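Local coordinates for protein haloacid dehalogenase (Pseudomonas aeruginosa, PDB 3UMC) that probably hydrolyses the carbon-halogen bond of L-2-haloacids, as an L-2-haloacid dehalogenase of the haloacid dehalogenase-like hydrolase superfamily, at residues Thr32-Arg37 against His117-Trp122; Arg74-Gln79 against Tyr172-Gln177; Leu138-Asn143 against Leu158-Leu163; Glu192-Ala197 against Lys212-Ala217. All coordinates share one frame; numbering follows the deposited sequence.

Contact 1 of 4, residues Thr32-Arg37 against His117-Trp122; sequences TLVDWR and HRLRPW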
# COMPACT_ATOMS: atom_id res chain seq x y z
N THR A 32 -8.98 2.24 -16.70
CA THR A 32 -8.75 3.64 -16.33
C THR A 32 -7.29 4.10 -16.54
O THR A 32 -7.06 5.15 -17.02
CB THR A 32 -9.17 3.88 -14.88
OG1 THR A 32 -10.56 3.61 -14.76
CG2 THR A 32 -8.89 5.35 -14.47
N LEU A 33 -6.31 3.30 -16.14
CA LEU A 33 -4.91 3.66 -16.17
C LEU A 33 -4.13 2.78 -17.15
O LEU A 33 -3.14 3.25 -17.67
CB LEU A 33 -4.34 3.47 -14.76
CG LEU A 33 -4.88 4.38 -13.61
CD1 LEU A 33 -4.05 4.19 -12.32
CD2 LEU A 33 -4.81 5.84 -13.93
N VAL A 34 -4.55 1.52 -17.38
CA VAL A 34 -3.79 0.57 -18.22
C VAL A 34 -4.69 -0.11 -19.22
O VAL A 34 -5.89 -0.33 -19.00
CB VAL A 34 -3.06 -0.54 -17.38
CG1 VAL A 34 -1.97 0.08 -16.42
CG2 VAL A 34 -4.08 -1.37 -16.61
N ASP A 35 -4.12 -0.37 -20.38
CA ASP A 35 -4.84 -0.96 -21.51
C ASP A 35 -4.65 -2.44 -21.45
O ASP A 35 -3.71 -2.99 -22.05
CB ASP A 35 -4.25 -0.39 -22.80
CG ASP A 35 -4.92 -0.92 -24.08
OD1 ASP A 35 -5.89 -1.74 -24.03
OD2 ASP A 35 -4.37 -0.49 -25.11
N TRP A 36 -5.56 -3.12 -20.77
CA TRP A 36 -5.45 -4.54 -20.56
C TRP A 36 -5.64 -5.30 -21.90
O TRP A 36 -4.94 -6.25 -22.19
CB TRP A 36 -6.43 -5.01 -19.47
CG TRP A 36 -7.80 -4.62 -19.69
CD1 TRP A 36 -8.42 -3.45 -19.25
CD2 TRP A 36 -8.77 -5.33 -20.46
NE1 TRP A 36 -9.74 -3.42 -19.70
CE2 TRP A 36 -9.97 -4.55 -20.45
CE3 TRP A 36 -8.74 -6.54 -21.19
CZ2 TRP A 36 -11.11 -4.94 -21.15
CZ3 TRP A 36 -9.88 -6.94 -21.87
CH2 TRP A 36 -11.05 -6.14 -21.85
N ARG A 37 -6.58 -4.85 -22.72
CA ARG A 37 -6.95 -5.58 -23.91
C ARG A 37 -5.78 -5.70 -24.89
O ARG A 37 -5.46 -6.85 -25.33
CB ARG A 37 -8.15 -4.90 -24.56
CG ARG A 37 -8.60 -5.55 -25.84
CD ARG A 37 -9.91 -4.99 -26.29
NE ARG A 37 -10.53 -5.85 -27.30
CZ ARG A 37 -10.28 -5.77 -28.60
NH1 ARG A 37 -9.43 -4.89 -29.09
NH2 ARG A 37 -10.91 -6.59 -29.43
N HIS A 117 -0.83 -9.44 -15.33
CA HIS A 117 0.07 -8.90 -14.37
C HIS A 117 1.03 -7.94 -15.03
O HIS A 117 1.77 -7.21 -14.36
CB HIS A 117 0.84 -10.04 -13.67
CG HIS A 117 -0.01 -10.87 -12.72
ND1 HIS A 117 0.40 -11.14 -11.43
CD2 HIS A 117 -1.20 -11.48 -12.87
CE1 HIS A 117 -0.52 -11.87 -10.82
NE2 HIS A 117 -1.51 -12.10 -11.67
N ARG A 118 0.98 -7.88 -16.37
CA ARG A 118 1.91 -7.04 -17.12
C ARG A 118 1.07 -6.23 -18.08
O ARG A 118 0.66 -6.76 -19.11
CB ARG A 118 2.89 -7.94 -17.86
CG ARG A 118 3.89 -8.65 -16.90
CD ARG A 118 4.98 -9.49 -17.62
NE ARG A 118 4.33 -10.58 -18.33
CZ ARG A 118 3.83 -11.67 -17.75
NH1 ARG A 118 3.91 -11.87 -16.43
NH2 ARG A 118 3.24 -12.58 -18.50
N LEU A 119 0.76 -4.97 -17.74
CA LEU A 119 -0.18 -4.23 -18.57
C LEU A 119 0.32 -2.87 -18.90
O LEU A 119 0.76 -2.16 -18.01
CB LEU A 119 -1.57 -4.12 -17.91
CG LEU A 119 -2.10 -5.39 -17.33
CD1 LEU A 119 -3.19 -5.07 -16.42
CD2 LEU A 119 -2.56 -6.44 -18.44
N ARG A 120 0.14 -2.46 -20.17
CA ARG A 120 0.68 -1.26 -20.65
C ARG A 120 -0.16 -0.07 -20.15
O ARG A 120 -1.35 -0.06 -20.31
CB ARG A 120 0.69 -1.26 -22.18
CG ARG A 120 1.20 0.07 -22.82
CD ARG A 120 1.25 0.05 -24.47
NE ARG A 120 2.27 -0.91 -24.87
CZ ARG A 120 2.05 -2.17 -25.28
NH1 ARG A 120 3.10 -2.96 -25.52
NH2 ARG A 120 0.80 -2.66 -25.46
N PRO A 121 0.51 0.94 -19.64
CA PRO A 121 -0.15 2.20 -19.29
C PRO A 121 -0.65 2.98 -20.53
O PRO A 121 0.07 2.99 -21.52
CB PRO A 121 0.97 2.98 -18.62
CG PRO A 121 2.24 2.44 -19.17
CD PRO A 121 1.99 1.01 -19.49
N TRP A 122 -1.79 3.69 -20.47
CA TRP A 122 -2.06 4.73 -21.49
C TRP A 122 -0.96 5.78 -21.52
O TRP A 122 -0.27 5.97 -20.52
CB TRP A 122 -3.43 5.37 -21.29
CG TRP A 122 -4.59 4.36 -21.24
CD1 TRP A 122 -5.29 4.02 -20.15
CD2 TRP A 122 -5.13 3.60 -22.30
NE1 TRP A 122 -6.25 3.11 -20.44
CE2 TRP A 122 -6.17 2.82 -21.77
CE3 TRP A 122 -4.85 3.50 -23.67
CZ2 TRP A 122 -6.93 1.95 -22.54
CZ3 TRP A 122 -5.61 2.64 -24.45
CH2 TRP A 122 -6.65 1.89 -23.87

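Contact 2 of 4, residues Arg74-Gln79 against Tyr172-Gln177; sequences RVRNGQ and YKPDPQ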
# COMPACT_ATOMS: atom_id res chain seq x y z
N ARG A 74 -21.45 -14.01 -8.06
CA ARG A 74 -21.61 -15.19 -7.21
C ARG A 74 -20.95 -14.90 -5.85
O ARG A 74 -21.59 -15.05 -4.81
CB ARG A 74 -21.01 -16.44 -7.89
CG ARG A 74 -21.75 -17.80 -7.63
CD ARG A 74 -22.13 -18.57 -8.92
NE ARG A 74 -21.07 -18.62 -9.94
CZ ARG A 74 -21.26 -18.93 -11.23
NH1 ARG A 74 -20.22 -18.93 -12.07
NH2 ARG A 74 -22.48 -19.23 -11.71
N VAL A 75 -19.70 -14.42 -5.88
CA VAL A 75 -18.95 -14.09 -4.64
C VAL A 75 -19.67 -13.01 -3.86
O VAL A 75 -19.87 -13.14 -2.66
CB VAL A 75 -17.47 -13.68 -4.96
CG1 VAL A 75 -16.79 -12.98 -3.78
CG2 VAL A 75 -16.68 -14.91 -5.38
N ARG A 76 -20.05 -11.95 -4.57
CA ARG A 76 -20.72 -10.78 -4.00
C ARG A 76 -21.98 -11.16 -3.24
O ARG A 76 -22.22 -10.68 -2.14
CB ARG A 76 -21.10 -9.81 -5.13
CG ARG A 76 -21.96 -8.56 -4.74
CD ARG A 76 -22.34 -7.68 -5.96
NE ARG A 76 -21.30 -7.67 -6.98
CZ ARG A 76 -20.15 -7.01 -6.90
NH1 ARG A 76 -19.88 -6.24 -5.86
NH2 ARG A 76 -19.28 -7.11 -7.89
N ASN A 77 -22.79 -12.01 -3.86
CA ASN A 77 -24.10 -12.36 -3.32
C ASN A 77 -24.01 -13.46 -2.26
O ASN A 77 -25.02 -13.83 -1.68
CB ASN A 77 -25.07 -12.68 -4.47
CG ASN A 77 -25.49 -11.40 -5.24
OD1 ASN A 77 -25.94 -10.44 -4.62
ND2 ASN A 77 -25.31 -11.38 -6.57
N GLY A 78 -22.80 -13.94 -1.99
CA GLY A 78 -22.56 -14.95 -0.95
C GLY A 78 -22.82 -16.37 -1.44
O GLY A 78 -22.54 -17.34 -0.72
N GLN A 79 -23.35 -16.47 -2.65
CA GLN A 79 -23.58 -17.75 -3.31
C GLN A 79 -22.38 -18.68 -3.15
O GLN A 79 -22.53 -19.87 -2.86
CB GLN A 79 -23.83 -17.51 -4.81
CG GLN A 79 -24.76 -18.52 -5.50
CD GLN A 79 -26.22 -18.40 -5.04
OE1 GLN A 79 -26.92 -19.42 -4.89
NE2 GLN A 79 -26.68 -17.16 -4.80
N TYR A 172 -15.79 -6.96 -3.66
CA TYR A 172 -15.51 -6.39 -4.97
C TYR A 172 -16.36 -5.15 -5.14
O TYR A 172 -17.49 -5.08 -4.65
CB TYR A 172 -15.82 -7.37 -6.11
CG TYR A 172 -14.82 -8.48 -6.18
CD1 TYR A 172 -13.52 -8.22 -6.59
CD2 TYR A 172 -15.12 -9.79 -5.74
CE1 TYR A 172 -12.60 -9.17 -6.63
CE2 TYR A 172 -14.15 -10.77 -5.78
CZ TYR A 172 -12.90 -10.45 -6.23
OH TYR A 172 -11.88 -11.33 -6.31
N LYS A 173 -15.81 -4.17 -5.86
CA LYS A 173 -16.54 -2.95 -6.18
C LYS A 173 -17.74 -3.40 -6.99
O LYS A 173 -17.65 -4.41 -7.68
CB LYS A 173 -15.69 -2.01 -7.02
CG LYS A 173 -14.45 -1.49 -6.33
CD LYS A 173 -13.75 -0.31 -7.08
CE LYS A 173 -13.10 -0.77 -8.36
NZ LYS A 173 -12.44 0.35 -9.09
N PRO A 174 -18.86 -2.68 -6.93
CA PRO A 174 -19.11 -1.52 -6.18
C PRO A 174 -19.70 -1.78 -4.75
O PRO A 174 -20.40 -0.92 -4.25
CB PRO A 174 -20.14 -0.80 -7.06
CG PRO A 174 -21.07 -2.01 -7.48
CD PRO A 174 -20.02 -3.06 -7.77
N ASP A 175 -19.39 -2.88 -4.07
CA ASP A 175 -19.83 -3.00 -2.67
C ASP A 175 -19.28 -1.79 -1.96
O ASP A 175 -18.12 -1.37 -2.20
CB ASP A 175 -19.30 -4.25 -2.00
CG ASP A 175 -19.91 -5.51 -2.55
OD1 ASP A 175 -20.90 -5.36 -3.32
OD2 ASP A 175 -19.39 -6.65 -2.26
N PRO A 176 -20.09 -1.20 -1.11
CA PRO A 176 -19.72 -0.01 -0.42
C PRO A 176 -18.53 -0.18 0.53
O PRO A 176 -17.86 0.80 0.86
CB PRO A 176 -20.96 0.38 0.34
CG PRO A 176 -21.88 -0.72 0.23
CD PRO A 176 -21.48 -1.61 -0.86
N GLN A 177 -18.30 -1.40 0.99
CA GLN A 177 -17.20 -1.70 1.87
C GLN A 177 -15.83 -1.31 1.29
O GLN A 177 -14.90 -1.00 2.04
CB GLN A 177 -17.24 -3.18 2.24
CG GLN A 177 -18.40 -3.50 3.24
CD GLN A 177 -19.71 -3.88 2.56
OE1 GLN A 177 -19.88 -3.66 1.34
NE2 GLN A 177 -20.64 -4.55 3.32

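Contact 3 of 4, residues Leu138-Asn143 against Leu158-Leu163; sequences LAALSN and LPWDML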
# COMPACT_ATOMS: atom_id res chain seq x y z
N LEU A 138 -1.82 9.08 -3.73
CA LEU A 138 -2.39 8.27 -4.82
C LEU A 138 -2.53 6.85 -4.36
O LEU A 138 -1.56 6.23 -3.89
CB LEU A 138 -1.49 8.29 -6.08
CG LEU A 138 -0.97 9.63 -6.59
CD1 LEU A 138 -0.17 9.48 -7.92
CD2 LEU A 138 -2.12 10.69 -6.71
N ALA A 139 -3.73 6.30 -4.53
CA ALA A 139 -3.93 4.88 -4.17
C ALA A 139 -4.77 4.14 -5.18
O ALA A 139 -5.69 4.68 -5.74
CB ALA A 139 -4.54 4.80 -2.73
N ALA A 140 -4.40 2.89 -5.45
CA ALA A 140 -5.12 2.01 -6.29
C ALA A 140 -6.36 1.56 -5.55
O ALA A 140 -6.28 1.18 -4.39
CB ALA A 140 -4.23 0.72 -6.67
N LEU A 141 -7.48 1.53 -6.25
CA LEU A 141 -8.71 0.92 -5.74
C LEU A 141 -9.21 -0.07 -6.74
O LEU A 141 -10.00 0.25 -7.58
CB LEU A 141 -9.77 1.99 -5.47
CG LEU A 141 -10.96 1.59 -4.59
CD1 LEU A 141 -10.59 1.67 -3.07
CD2 LEU A 141 -12.09 2.54 -4.94
N SER A 142 -8.75 -1.30 -6.64
CA SER A 142 -8.93 -2.28 -7.68
C SER A 142 -9.59 -3.55 -7.17
O SER A 142 -9.40 -3.99 -6.04
CB SER A 142 -7.56 -2.67 -8.22
OG SER A 142 -7.69 -3.51 -9.34
N ASN A 143 -10.33 -4.18 -8.09
CA ASN A 143 -10.77 -5.53 -7.89
C ASN A 143 -9.63 -6.52 -7.95
O ASN A 143 -9.70 -7.57 -7.35
CB ASN A 143 -11.87 -5.86 -8.91
CG ASN A 143 -13.13 -5.15 -8.59
OD1 ASN A 143 -13.42 -4.93 -7.42
ND2 ASN A 143 -13.89 -4.79 -9.58
N LEU A 158 3.83 2.43 -12.05
CA LEU A 158 2.85 3.26 -11.35
C LEU A 158 3.37 3.68 -9.95
O LEU A 158 3.73 2.85 -9.11
CB LEU A 158 1.55 2.47 -11.29
CG LEU A 158 1.00 1.94 -12.62
CD1 LEU A 158 -0.42 1.40 -12.40
CD2 LEU A 158 0.96 3.02 -13.72
N PRO A 159 3.47 4.97 -9.68
CA PRO A 159 4.01 5.46 -8.42
C PRO A 159 2.89 5.67 -7.36
O PRO A 159 2.56 6.79 -7.07
CB PRO A 159 4.57 6.79 -8.81
CG PRO A 159 3.45 7.32 -9.82
CD PRO A 159 3.20 6.06 -10.64
N TRP A 160 2.42 4.56 -6.76
CA TRP A 160 1.39 4.53 -5.73
C TRP A 160 1.97 4.93 -4.38
O TRP A 160 3.08 4.56 -4.05
CB TRP A 160 0.85 3.11 -5.55
CG TRP A 160 0.15 2.56 -6.70
CD1 TRP A 160 0.49 1.41 -7.38
CD2 TRP A 160 -0.96 3.13 -7.39
NE1 TRP A 160 -0.41 1.20 -8.40
CE2 TRP A 160 -1.28 2.25 -8.45
CE3 TRP A 160 -1.77 4.22 -7.16
CZ2 TRP A 160 -2.37 2.46 -9.26
CZ3 TRP A 160 -2.84 4.41 -7.93
CH2 TRP A 160 -3.13 3.56 -9.02
N ASP A 161 1.22 5.67 -3.60
CA ASP A 161 1.52 5.77 -2.17
C ASP A 161 1.00 4.50 -1.47
O ASP A 161 1.62 4.02 -0.56
CB ASP A 161 0.80 6.93 -1.57
CG ASP A 161 1.39 8.24 -1.98
OD1 ASP A 161 2.41 8.58 -1.36
OD2 ASP A 161 0.83 8.93 -2.88
N MSE A 162 -0.13 3.96 -1.94
CA MSE A 162 -0.76 2.81 -1.27
C MSE A 162 -1.60 2.03 -2.27
O MSE A 162 -2.11 2.58 -3.26
CB MSE A 162 -1.68 3.38 -0.18
CG MSE A 162 -2.41 2.37 0.73
SE MSE A 162 -1.30 0.99 1.53
CE MSE A 162 -2.72 -0.15 2.42
N LEU A 163 -1.81 0.76 -1.99
CA LEU A 163 -2.69 -0.04 -2.79
C LEU A 163 -3.85 -0.49 -1.86
O LEU A 163 -3.60 -1.03 -0.74
CB LEU A 163 -1.99 -1.28 -3.34
CG LEU A 163 -0.74 -1.22 -4.28
CD1 LEU A 163 -0.10 -2.66 -4.28
CD2 LEU A 163 -1.11 -0.96 -5.67

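Contact 4 of 4, residues Glu192-Ala197 against Lys212-Ala217; sequences EVMLCA and KTAFIA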
# COMPACT_ATOMS: atom_id res chain seq x y z
N GLU A 192 -13.14 14.09 1.59
CA GLU A 192 -11.76 14.50 1.33
C GLU A 192 -11.05 13.53 0.35
O GLU A 192 -9.86 13.67 0.07
CB GLU A 192 -10.97 14.67 2.64
CG GLU A 192 -11.36 16.03 3.35
CD GLU A 192 -10.68 16.25 4.71
OE1 GLU A 192 -9.53 15.83 4.86
OE2 GLU A 192 -11.31 16.86 5.63
N VAL A 193 -11.80 12.62 -0.22
CA VAL A 193 -11.23 11.60 -1.12
C VAL A 193 -11.95 11.63 -2.46
O VAL A 193 -13.17 11.72 -2.50
CB VAL A 193 -11.36 10.20 -0.52
CG1 VAL A 193 -10.70 9.12 -1.45
CG2 VAL A 193 -10.72 10.23 0.87
N MSE A 194 -11.16 11.65 -3.54
CA MSE A 194 -11.72 11.60 -4.88
C MSE A 194 -11.45 10.25 -5.53
O MSE A 194 -10.37 9.73 -5.45
CB MSE A 194 -11.19 12.77 -5.72
CG MSE A 194 -11.67 12.73 -7.16
SE MSE A 194 -11.21 14.45 -8.09
CE MSE A 194 -9.44 14.06 -8.30
N LEU A 195 -12.45 9.66 -6.17
CA LEU A 195 -12.23 8.53 -7.02
C LEU A 195 -12.11 9.01 -8.44
O LEU A 195 -13.02 9.67 -8.97
CB LEU A 195 -13.36 7.54 -6.96
CG LEU A 195 -13.26 6.32 -7.95
CD1 LEU A 195 -11.99 5.46 -7.75
CD2 LEU A 195 -14.54 5.46 -7.95
N CYS A 196 -11.05 8.55 -9.11
CA CYS A 196 -10.88 8.75 -10.55
C CYS A 196 -11.07 7.43 -11.27
O CYS A 196 -10.40 6.45 -10.96
CB CYS A 196 -9.50 9.33 -10.80
SG CYS A 196 -9.05 9.50 -12.55
N ALA A 197 -11.98 7.40 -12.23
CA ALA A 197 -12.27 6.18 -13.00
C ALA A 197 -12.73 6.45 -14.40
O ALA A 197 -13.27 7.47 -14.68
CB ALA A 197 -13.39 5.33 -12.29
N LYS A 212 -15.79 12.49 -3.77
CA LYS A 212 -15.66 13.31 -4.98
C LYS A 212 -15.36 12.35 -6.15
O LYS A 212 -14.90 11.19 -5.91
CB LYS A 212 -14.56 14.33 -4.79
CG LYS A 212 -14.73 15.36 -3.63
CD LYS A 212 -16.07 16.06 -3.71
CE LYS A 212 -16.10 17.29 -2.75
NZ LYS A 212 -16.17 16.88 -1.31
N THR A 213 -15.63 12.80 -7.39
CA THR A 213 -15.57 11.97 -8.56
C THR A 213 -14.88 12.70 -9.73
O THR A 213 -15.16 13.91 -10.00
CB THR A 213 -16.94 11.57 -8.99
OG1 THR A 213 -17.74 12.75 -8.99
CG2 THR A 213 -17.54 10.56 -7.97
N ALA A 214 -13.99 11.97 -10.40
CA ALA A 214 -13.34 12.44 -11.65
C ALA A 214 -13.41 11.34 -12.68
O ALA A 214 -13.05 10.21 -12.41
CB ALA A 214 -11.89 12.86 -11.39
N PHE A 215 -14.00 11.67 -13.82
CA PHE A 215 -14.21 10.75 -14.92
C PHE A 215 -13.20 11.05 -16.05
O PHE A 215 -13.06 12.18 -16.51
CB PHE A 215 -15.62 10.94 -15.49
CG PHE A 215 -15.89 10.12 -16.71
CD1 PHE A 215 -16.11 8.78 -16.62
CD2 PHE A 215 -16.05 10.71 -17.96
CE1 PHE A 215 -16.38 8.03 -17.76
CE2 PHE A 215 -16.33 9.95 -19.06
CZ PHE A 215 -16.49 8.64 -18.97
N ILE A 216 -12.54 10.01 -16.53
CA ILE A 216 -11.68 10.11 -17.75
C ILE A 216 -12.14 9.05 -18.72
O ILE A 216 -12.01 7.91 -18.43
CB ILE A 216 -10.23 9.85 -17.37
CG1 ILE A 216 -9.79 10.93 -16.37
CG2 ILE A 216 -9.27 9.95 -18.60
CD1 ILE A 216 -8.26 11.02 -16.15
N ALA A 217 -12.66 9.44 -19.88
CA ALA A 217 -13.07 8.48 -20.86
C ALA A 217 -11.91 7.71 -21.43
O ALA A 217 -10.91 8.29 -21.73
CB ALA A 217 -13.93 9.21 -22.02

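Contact 1 of 4, residues Thr32-Arg37 against His117-Trp122
Asp35 lies over one face of the Trp122 indole. Its CB sits 3.5 Å from the centroid of the six-membered ring of Trp122, 15° off the ring normal, a CH-pi contact. CG of Asp35 is anti to its backbone N (chi1 -180°), and this lays the carboxylate almost flat on the ring, the two planes 11° apart. The carboxylate finds its polar partners beyond the ring. Asp35 is the N-cap of helix 36-50: its side chain caps a backbone N in the first turn, and its OD2 bonds Ser38 OG. The indole N-H of Trp122 does not serve this pair either; it goes to Gly31 O. Two backbone bonds join the segments. Asp35 N gives its hydrogen to Arg120 O at 2.8 Å. Trp122 N reaches Leu33 O at 3.1 Å. Leu33 O also accepts from Thr125 OG1, while Arg120 N is paired with Ser39 OG. Strands 34-35 and 120-121 form a short, weakly bonded antiparallel pair, apart from the parallel sheet of the HAD-like core. Val34 and Pro121 are its non-hydrogen-bonded pair, with CA atoms 4.1 Å apart and side chains that diverge. The apolar side is simpler. Val34 CG2 meets Leu119 CD1 at 3.8 Å, the two side chains crossing at about a right angle. Leu119 CD2 lies 4.3 Å from Trp36 CB. The indole of Trp36 leads away from here, and its NE1 is taken by Glu221 OE2. Thr32 O approaches the edge of the Trp122 ring at CD1, 3.8 Å away, and accepts a hydrogen bond from Arg218 NE.

Contact 2 of 4, residues Arg74-Gln79 against Tyr172-Gln177
Arg76 leaves its helix with CG anti to the backbone N (chi1 175°) and then bends at chi3 (-34°), which turns the edge of the guanidinium to the carbonyl oxygens of Tyr172 and Lys173. Asp175 meets it with CG anti to its own carbonyl carbon. The contact joins the C-terminal end of helix 69-76 to the loop that leads into helix 176-186, in the HAD-like fold. This loop carries Lys173, whose NZ is salt-bridged to Asp28 and Asp202, and a cis peptide before Pro174. NH1 of Arg76 does most of the gripping. It donates to Tyr172 O at 2.9 Å, with that oxygen in the guanidinium plane but the donor well above the carbonyl plane. The same nitrogen makes a salt bridge to Asp175 OD1 at 2.9 Å, though the hydrogen bond within it is bent and weak. The carboxylate stands steeply to the guanidinium, their planes 81° apart. NH2 adds a bond to Lys173 O, 3.2 Å from it. Tyr172 O has a second donor in Asp175 N, which closes a turn within the loop. The charges of Arg76 and Asp175 probably offset each other, and OD2 of Asp175 has a further partner in His171 ND1. The Tyr172 ring stacks with Trp82, and its OH bonds Gln83 O. Val75 CG1 comes in at the ring edge, 4.0 Å from CE2 of Tyr172. Over one face of the Arg76 guanidinium lies Pro174 CD, 3.7 Å from NH1.

Contact 3 of 4, residues Leu138-Asn143 against Leu158-Leu163
Ala140 and Trp160 make the main apolar contact. The methyl CB of Ala140 sits over one face of the indole, 3.7 Å from the centroid of the six-membered ring of Trp160, a CH-pi contact. The backbone of Ala140 lies against the same ring, its N 3.3 Å from Trp160 CZ3. Leu163 CD2 reaches the methyl too, 3.7 Å from Ala140 CB. On the other face of the sheet, Ala139 CB faces Met162 CB at 4.1 Å.

The hydrogen bonds are of two kinds. Between backbones, Ala140 N bonds Met162 O at 3.2 Å, and Asp161 N bonds Leu138 O at 2.9 Å. Leu138 O also takes a weak bond from Met162 N. One bond uses a side chain: Leu138 N donates to Asp161 OD2 at 2.8 Å, nearly straight at 167°. It meets the anti side of the carboxylate oxygen. CG of Asp161, anti to its carbonyl carbon (chi1 -73°), is turned back to this N-H.

These bonds hold strands 137-140 and 162-163 parallel, the two strands of a beta-alpha-beta crossover through helix 146-156. Strand 162-163 is outermost in the sheet of this chain, and Met162, a selenomethionine, packs on Met162 of the second subunit. Asp161 OD1 forms a salt bridge with Arg154 of that subunit. One carboxylate thus extends the strand pairing within the chain and also bonds across the dimer interface, which probably favours its ionised form.

Contact 4 of 4, residues Glu192-Ala197 against Lys212-Ala217
Met194 and Lys212 open a parallel strand pair, their CB atoms 3.8 Å apart. Strands 193-197 and 212-216 are joined through helix 200-208 in a beta-alpha-beta crossover, part of the Rossmann-like parallel sheet of the HAD core. Their axes run 21° apart. Five backbone bonds alternate along the pair. Leu195 sits in the middle of them, with its N bonded to Lys212 O and its O accepting from Ala214 N, each at 2.9 Å.

The tight part is the face that carries Met194, Cys196 and Ala214. Lys212 CB lies on this face too, but the rest of its chain leaves it. CG of Met194, a selenomethionine, stands anti to the backbone N (chi1 176°). The chain runs on extended and bends only at chi3, which places SE 3.7 Å from Ala214 CB. Cys196 SG touches Ile216 CD1 at 4.0 Å. Helix 243-251 covers this face, with Leu246 on Cys196 and Ala214.

On the face of Leu195, Thr213 and Phe215 the two strands touch less through side chains. These residues turn instead to helix 200-208, with Phe215 on Leu203 and Leu195 on Ala206. The partly exposed end of the pair is at Lys212. Its chain bends at chi2 and chi4, and NZ reaches Gln191 O. At the other end Ile216 N closes the pairing on Ala197 O at 3.2 Å, and Phe215 CD1 lies 3.7 Å from the same Ala197 O.

Overall arrangement
From the N terminus, the chain leaves strand 24-27 and enters contact 1, which closes a mostly helical loop when 117-122 returns to 32-37. Contact 2 opens inside that loop at 74-79 and closes at 172-177, so the two cross. Contact 3 is nested within contact 2 and adds the strand that is outermost within this chain to the parallel sheet. Contact 4 follows in series, further across the same sheet. Leu33 touches Trp160, joining contacts 1 and 3, and Thr32 packs on Ala197 of contact 4. Lys173 of contact 2 probably bonds Leu141 O and Asn143 OD1. Contacts 1 and 2 tie the helical region 36-113 to the core; contacts 3 and 4 lie within its sheet.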